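Local coordinates for protein L-ribulose 3-epimerase (Methylomonas sp. DH-1, PDB 7CJ7) that catalyses the epimerization of ketoses at C3, with highest activity toward L-ribulose, as a manganese-dependent homodimer with a TIM-barrel fold, at residues A[73-85]-A[125-137]. Sequence-based numbering, arbitrary orientation.
Sequences SAATDVTSTDPAI and RENRANSVAAMQR
V78 lies against the methyl of A134: the methine at V78 CB faces A134 CB at 3.5 Å, with CG1 and CG2 flanking at slightly longer range. T79, next along the loop, puts its methyl against S131, one turn earlier in the helix than A134. T79 CG2, anti to the carbonyl carbon, meets S131 CB at 3.7 Å, which leaves OG1 between the backbone N and the carbonyl carbon (chi1 69°), turned back to D77 OD1. T79 N also donates to that oxygen, closing an Asx turn, and both donors come from the same face of the carboxylate; D77 OD2 is held separately by Y119.

In the eight-stranded TIM barrel, this joins the loop between strand 65-72 and helix 83-102 to the start of the next outer helix, 125-143.

The polar half of the contact is carried by two asparagines on helix 125-143. N127 ND2 donates to T79 O over 2.8 Å with an N-H...O angle of 165°; the acceptor lies nearly in the amide plane, yet the donor stands 50° out of the carbonyl plane. N127 CA adds a C-H...O contact to T79 O at 3.3 Å. A water accepts from both N127 ND2 and T81 N, and N127 OD1 is occupied by S124 N, which helps fix the amide's rotation. N130 ND2 gives S80 O only a weak, bent bond of 3.0 Å.

The loop itself is shaped by a type I turn, D77 to S80, and by an ST turn in which S80 OG accepts from D82 N; D82, at the N-cap of helix 83-102, accepts from A84 N through OD1.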
ATOM      1  N   SER A  73      -7.644  13.380 -10.899  1.00 11.98           N
ATOM      2  CA  SER A  73      -8.652  13.193  -9.834  1.00 13.27           C
ATOM      3  C   SER A  73      -9.917  12.610 -10.463  1.00 14.56           C
ATOM      4  O   SER A  73      -9.918  12.422 -11.703  1.00 13.97           O
ATOM      5  CB  SER A  73      -8.921  14.494  -9.136  1.00 14.40           C
ATOM      6  OG  SER A  73      -9.585  15.389 -10.010  1.00 15.06           O
ATOM      7  N   ALA A  74     -10.929  12.289  -9.652  1.00 13.46           N
ATOM      8  CA  ALA A  74     -12.222  11.755 -10.136  1.00 14.95           C
ATOM      9  C   ALA A  74     -12.760  12.667 -11.247  1.00 14.23           C
ATOM     10  O   ALA A  74     -13.255  12.153 -12.250  1.00 14.91           O
ATOM     11  CB  ALA A  74     -13.206  11.617  -8.993  1.00 15.03           C
ATOM     12  N   ALA A  75     -12.620  13.985 -11.103  1.00 14.27           N
ATOM     13  CA  ALA A  75     -13.220  14.971 -12.034  1.00 14.43           C
ATOM     14  C   ALA A  75     -12.505  14.946 -13.398  1.00 12.85           C
ATOM     15  O   ALA A  75     -13.100  15.424 -14.382  1.00 14.02           O
ATOM     16  CB  ALA A  75     -13.179  16.341 -11.401  1.00 16.48           C
ATOM     17  N   THR A  76     -11.287  14.402 -13.467  1.00 11.13           N
ATOM     18  CA  THR A  76     -10.400  14.469 -14.657  1.00 11.76           C
ATOM     19  C   THR A  76      -9.890  13.074 -15.056  1.00 10.35           C
ATOM     20  O   THR A  76      -8.904  13.002 -15.803  1.00 10.63           O
ATOM     21  CB  THR A  76      -9.225  15.419 -14.399  1.00 13.50           C
ATOM     22  OG1 THR A  76      -8.582  15.047 -13.182  1.00 13.17           O
ATOM     23  CG2 THR A  76      -9.644  16.867 -14.311  1.00 14.06           C
ATOM     24  N   ASP A  77     -10.557  12.010 -14.612  1.00  9.57           N
ATOM     25  CA  ASP A  77     -10.107  10.607 -14.805  1.00 10.13           C
ATOM     26  C   ASP A  77     -10.298  10.175 -16.264  1.00  9.89           C
ATOM     27  O   ASP A  77     -11.443   9.921 -16.649  1.00 10.85           O
ATOM     28  CB  ASP A  77     -10.877   9.683 -13.867  1.00  9.81           C
ATOM     29  CG  ASP A  77     -10.382   8.247 -13.862  1.00 11.26           C
ATOM     30  OD1 ASP A  77      -9.547   7.906 -14.732  1.00 12.17           O
ATOM     31  OD2 ASP A  77     -10.837   7.479 -12.977  1.00 13.71           O
ATOM     32  N   VAL A  78      -9.214  10.043 -17.029  1.00  9.94           N
ATOM     33  CA  VAL A  78      -9.261   9.718 -18.488  1.00 10.10           C
ATOM     34  C   VAL A  78      -9.646   8.252 -18.728  1.00 10.45           C
ATOM     35  O   VAL A  78      -9.834   7.913 -19.914  1.00 12.49           O
ATOM     36  CB  VAL A  78      -7.941  10.058 -19.198  1.00 10.02           C
ATOM     37  CG1 VAL A  78      -7.738  11.563 -19.274  1.00  9.73           C
ATOM     38  CG2 VAL A  78      -6.738   9.349 -18.577  1.00 10.21           C
ATOM     39  N   THR A  79      -9.794   7.432 -17.680  1.00 10.78           N
ATOM     40  CA  THR A  79     -10.321   6.040 -17.779  1.00 11.89           C
ATOM     41  C   THR A  79     -11.855   6.045 -17.747  1.00 11.23           C
ATOM     42  O   THR A  79     -12.463   5.014 -18.099  1.00 11.62           O
ATOM     43  CB  THR A  79      -9.816   5.126 -16.655  1.00 12.49           C
ATOM     44  OG1 THR A  79     -10.400   5.534 -15.414  1.00 13.74           O
ATOM     45  CG2 THR A  79      -8.308   5.120 -16.550  1.00 13.05           C
ATOM     46  N   SER A  80     -12.469   7.153 -17.337  1.00 10.82           N
ATOM     47  CA  SER A  80     -13.938   7.253 -17.135  1.00 11.66           C
ATOM     48  C   SER A  80     -14.714   6.881 -18.408  1.00 12.01           C
ATOM     49  O   SER A  80     -14.288   7.269 -19.513  1.00 11.46           O
ATOM     50  CB  SER A  80     -14.323   8.626 -16.682  1.00 11.97           C
ATOM     51  OG  SER A  80     -15.705   8.664 -16.375  1.00 12.28           O
ATOM     52  N   THR A  81     -15.862   6.216 -18.241  1.00 12.06           N
ATOM     53  CA  THR A  81     -16.827   5.944 -19.341  1.00 12.60           C
ATOM     54  C   THR A  81     -17.750   7.160 -19.509  1.00 13.06           C
ATOM     55  O   THR A  81     -18.655   7.094 -20.340  1.00 14.72           O
ATOM     56  CB  THR A  81     -17.573   4.623 -19.116  1.00 13.81           C
ATOM     57  OG1 THR A  81     -18.272   4.686 -17.872  1.00 13.96           O
ATOM     58  CG2 THR A  81     -16.641   3.430 -19.116  1.00 14.98           C
ATOM     59  N   ASP A  82     -17.499   8.238 -18.763  1.00 13.26           N
ATOM     60  CA  ASP A  82     -18.172   9.556 -18.928  1.00 14.24           C
ATOM     61  C   ASP A  82     -17.285  10.420 -19.824  1.00 14.73           C
ATOM     62  O   ASP A  82     -16.244  10.901 -19.388  1.00 13.01           O
ATOM     63  CB  ASP A  82     -18.437  10.228 -17.573  1.00 15.51           C
ATOM     64  CG  ASP A  82     -19.186  11.555 -17.676  1.00 17.66           C
ATOM     65  OD1 ASP A  82     -19.360  12.043 -18.812  1.00 17.74           O
ATOM     66  OD2 ASP A  82     -19.622  12.082 -16.617  1.00 17.81           O
ATOM     67  N   PRO A  83     -17.661  10.627 -21.105  1.00 15.45           N
ATOM     68  CA  PRO A  83     -16.827  11.377 -22.045  1.00 16.25           C
ATOM     69  C   PRO A  83     -16.498  12.804 -21.579  1.00 15.37           C
ATOM     70  O   PRO A  83     -15.463  13.315 -21.954  1.00 17.93           O
ATOM     71  CB  PRO A  83     -17.673  11.427 -23.330  1.00 16.45           C
ATOM     72  CG  PRO A  83     -18.625  10.263 -23.206  1.00 18.14           C
ATOM     73  CD  PRO A  83     -18.893  10.114 -21.725  1.00 17.20           C
ATOM     74  N   ALA A  84     -17.370  13.425 -20.782  1.00 14.53           N
ATOM     75  CA  ALA A  84     -17.163  14.802 -20.275  1.00 15.52           C
ATOM     76  C   ALA A  84     -15.985  14.804 -19.289  1.00 14.89           C
ATOM     77  O   ALA A  84     -15.185  15.761 -19.285  1.00 14.08           O
ATOM     78  CB  ALA A  84     -18.425  15.333 -19.648  1.00 17.02           C
ATOM     79  N   ILE A  85     -15.864  13.748 -18.492  1.00 13.82           N
ATOM     80  CA  ILE A  85     -14.766  13.609 -17.496  1.00 12.53           C
ATOM     81  C   ILE A  85     -13.464  13.353 -18.268  1.00 12.46           C
ATOM     82  O   ILE A  85     -12.448  14.005 -17.970  1.00 11.99           O
ATOM     83  CB  ILE A  85     -15.104  12.508 -16.475  1.00 13.80           C
ATOM     84  CG1 ILE A  85     -16.270  12.940 -15.574  1.00 15.39           C
ATOM     85  CG2 ILE A  85     -13.872  12.112 -15.682  1.00 13.48           C
ATOM     86  CD1 ILE A  85     -16.669  11.920 -14.528  1.00 15.95           C
ATOM     87  N   ARG A 125     -12.662  -3.366 -19.224  1.00 15.94           N
ATOM     88  CA  ARG A 125     -11.931  -3.292 -20.517  1.00 18.67           C
ATOM     89  C   ARG A 125     -12.084  -1.866 -21.065  1.00 16.06           C
ATOM     90  O   ARG A 125     -11.135  -1.366 -21.685  1.00 15.45           O
ATOM     91  CB  ARG A 125     -12.432  -4.361 -21.491  1.00 22.93           C
ATOM     92  CG  ARG A 125     -12.459  -5.756 -20.883  1.00 31.09           C
ATOM     93  CD  ARG A 125     -12.730  -6.851 -21.893  1.00 36.90           C
ATOM     94  NE  ARG A 125     -11.600  -6.977 -22.801  1.00 45.20           N
ATOM     95  CZ  ARG A 125     -11.517  -7.825 -23.819  1.00 50.10           C
ATOM     96  NH1 ARG A 125     -10.425  -7.817 -24.561  1.00 55.73           N
ATOM     97  NH2 ARG A 125     -12.503  -8.665 -24.096  1.00 42.54           N
ATOM     98  N   GLU A 126     -13.231  -1.224 -20.831  1.00 15.65           N
ATOM     99  CA  GLU A 126     -13.497   0.137 -21.369  1.00 15.46           C
ATOM    100  C   GLU A 126     -12.607   1.152 -20.646  1.00 13.74           C
ATOM    101  O   GLU A 126     -12.062   2.049 -21.333  1.00 13.88           O
ATOM    102  CB  GLU A 126     -14.963   0.537 -21.236  1.00 18.76           C
ATOM    103  CG  GLU A 126     -15.872  -0.188 -22.189  1.00 23.54           C
ATOM    104  CD  GLU A 126     -16.587  -1.388 -21.596  1.00 28.93           C
ATOM    105  OE1 GLU A 126     -16.255  -1.800 -20.450  1.00 26.71           O
ATOM    106  OE2 GLU A 126     -17.481  -1.911 -22.284  1.00 38.79           O
ATOM    107  N   ASN A 127     -12.458   1.012 -19.327  1.00 11.64           N
ATOM    108  CA  ASN A 127     -11.568   1.885 -18.513  1.00 11.60           C
ATOM    109  C   ASN A 127     -10.164   1.813 -19.118  1.00 11.21           C
ATOM    110  O   ASN A 127      -9.567   2.876 -19.372  1.00 11.93           O
ATOM    111  CB  ASN A 127     -11.536   1.492 -17.035  1.00 11.96           C
ATOM    112  CG  ASN A 127     -12.825   1.751 -16.283  1.00 12.04           C
ATOM    113  OD1 ASN A 127     -13.226   0.932 -15.464  1.00 16.73           O
ATOM    114  ND2 ASN A 127     -13.480   2.872 -16.538  1.00 11.89           N
ATOM    115  N   ARG A 128      -9.653   0.602 -19.359  1.00 10.79           N
ATOM    116  CA  ARG A 128      -8.271   0.418 -19.871  1.00 12.10           C
ATOM    117  C   ARG A 128      -8.167   0.994 -21.288  1.00 11.79           C
ATOM    118  O   ARG A 128      -7.195   1.711 -21.563  1.00 11.61           O
ATOM    119  CB  ARG A 128      -7.847  -1.052 -19.820  1.00 13.69           C
ATOM    120  CG  ARG A 128      -6.384  -1.259 -20.191  1.00 17.31           C
ATOM    121  CD  ARG A 128      -6.129  -2.671 -20.667  1.00 21.56           C
ATOM    122  NE  ARG A 128      -4.788  -2.889 -21.177  1.00 23.34           N
ATOM    123  CZ  ARG A 128      -3.744  -3.152 -20.411  1.00 24.52           C
ATOM    124  NH1 ARG A 128      -2.564  -3.367 -20.957  1.00 24.26           N
ATOM    125  NH2 ARG A 128      -3.880  -3.195 -19.097  1.00 24.63           N
ATOM    126  N   ALA A 129      -9.130   0.700 -22.163  1.00 12.06           N
ATOM    127  CA  ALA A 129      -9.172   1.218 -23.554  1.00 12.66           C
ATOM    128  C   ALA A 129      -9.164   2.757 -23.549  1.00 11.32           C
ATOM    129  O   ALA A 129      -8.425   3.362 -24.342  1.00 10.72           O
ATOM    130  CB  ALA A 129     -10.402   0.691 -24.242  1.00 12.91           C
ATOM    131  N   ASN A 130      -9.980   3.376 -22.700  1.00 10.96           N
ATOM    132  CA  ASN A 130     -10.068   4.859 -22.596  1.00 11.62           C
ATOM    133  C   ASN A 130      -8.704   5.423 -22.171  1.00 10.88           C
ATOM    134  O   ASN A 130      -8.269   6.433 -22.741  1.00 10.84           O
ATOM    135  CB  ASN A 130     -11.209   5.271 -21.660  1.00 12.59           C
ATOM    136  CG  ASN A 130     -12.568   4.959 -22.247  1.00 13.33           C
ATOM    137  OD1 ASN A 130     -12.670   4.629 -23.427  1.00 15.86           O
ATOM    138  ND2 ASN A 130     -13.610   5.043 -21.432  1.00 13.89           N
ATOM    139  N   SER A 131      -8.032   4.784 -21.220  1.00 11.43           N
ATOM    140  CA  SER A 131      -6.693   5.207 -20.730  1.00 11.08           C
ATOM    141  C   SER A 131      -5.674   5.150 -21.877  1.00 10.33           C
ATOM    142  O   SER A 131      -4.958   6.130 -22.116  1.00  9.12           O
ATOM    143  CB  SER A 131      -6.265   4.339 -19.594  1.00 11.14           C
ATOM    144  OG  SER A 131      -5.119   4.890 -18.974  1.00 13.02           O
ATOM    145  N   VAL A 132      -5.629   4.035 -22.598  1.00 10.83           N
ATOM    146  CA  VAL A 132      -4.708   3.859 -23.761  1.00 10.90           C
ATOM    147  C   VAL A 132      -4.941   5.002 -24.759  1.00 11.22           C
ATOM    148  O   VAL A 132      -3.950   5.633 -25.209  1.00 11.45           O
ATOM    149  CB  VAL A 132      -4.904   2.486 -24.426  1.00 10.84           C
ATOM    150  CG1 VAL A 132      -4.152   2.389 -25.744  1.00 11.05           C
ATOM    151  CG2 VAL A 132      -4.466   1.368 -23.496  1.00 11.36           C
ATOM    152  N   ALA A 133      -6.195   5.249 -25.130  1.00 10.51           N
ATOM    153  CA  ALA A 133      -6.537   6.263 -26.150  1.00 11.29           C
ATOM    154  C   ALA A 133      -6.092   7.639 -25.647  1.00 10.50           C
ATOM    155  O   ALA A 133      -5.518   8.408 -26.438  1.00  9.71           O
ATOM    156  CB  ALA A 133      -8.015   6.228 -26.452  1.00 12.51           C
ATOM    157  N   ALA A 134      -6.359   7.938 -24.373  1.00 10.49           N
ATOM    158  CA  ALA A 134      -5.994   9.232 -23.752  1.00  9.84           C
ATOM    159  C   ALA A 134      -4.479   9.409 -23.824  1.00 10.17           C
ATOM    160  O   ALA A 134      -4.014  10.541 -24.066  1.00 10.64           O
ATOM    161  CB  ALA A 134      -6.483   9.301 -22.328  1.00 10.88           C
ATOM    162  N   MET A 135      -3.714   8.337 -23.601  1.00  9.79           N
ATOM    163  CA  MET A 135      -2.237   8.460 -23.573  1.00  9.76           C
ATOM    164  C   MET A 135      -1.715   8.613 -25.007  1.00  9.33           C
ATOM    165  O   MET A 135      -0.677   9.279 -25.193  1.00  8.49           O
ATOM    166  CB  MET A 135      -1.578   7.283 -22.856  1.00 10.14           C
ATOM    167  CG  MET A 135      -1.877   7.268 -21.361  1.00 10.94           C
ATOM    168  SD  MET A 135      -1.404   8.786 -20.479  1.00 11.43           S
ATOM    169  CE  MET A 135      -2.888   9.779 -20.654  1.00 11.49           C
ATOM    170  N   GLN A 136      -2.415   8.062 -25.998  1.00  9.70           N
ATOM    171  CA  GLN A 136      -2.075   8.328 -27.413  1.00  9.76           C
ATOM    172  C   GLN A 136      -2.277   9.811 -27.715  1.00  9.92           C
ATOM    173  O   GLN A 136      -1.380  10.405 -28.330  1.00 10.34           O
ATOM    174  CB  GLN A 136      -2.896   7.449 -28.345  1.00 10.40           C
ATOM    175  CG  GLN A 136      -2.533   5.983 -28.212  1.00 11.51           C
ATOM    176  CD  GLN A 136      -3.454   5.095 -29.004  1.00 12.57           C
ATOM    177  OE1 GLN A 136      -4.623   5.411 -29.209  1.00 15.00           O
ATOM    178  NE2 GLN A 136      -2.930   3.963 -29.442  1.00 13.43           N
ATOM    179  N   ARG A 137      -3.420  10.378 -27.338  1.00  9.89           N
ATOM    180  CA  ARG A 137      -3.724  11.802 -27.638  1.00 10.86           C
ATOM    181  C   ARG A 137      -2.693  12.692 -26.924  1.00 10.73           C
ATOM    182  O   ARG A 137      -2.194  13.654 -27.548  1.00 11.28           O
ATOM    183  CB  ARG A 137      -5.167  12.146 -27.252  1.00 11.59           C
ATOM    184  CG  ARG A 137      -6.221  11.376 -28.034  1.00 12.63           C
ATOM    185  CD  ARG A 137      -7.612  11.954 -27.841  1.00 13.37           C
ATOM    186  NE  ARG A 137      -8.070  11.892 -26.459  1.00 13.45           N
ATOM    187  CZ  ARG A 137      -8.657  10.840 -25.902  1.00 13.95           C
ATOM    188  NH1 ARG A 137      -8.844   9.737 -26.596  1.00 15.73           N
ATOM    189  NH2 ARG A 137      -9.046  10.882 -24.640  1.00 14.54           N
TER
HETATM  190  O   HOH W   1     -16.016   4.494 -15.545  1.00 14.42           O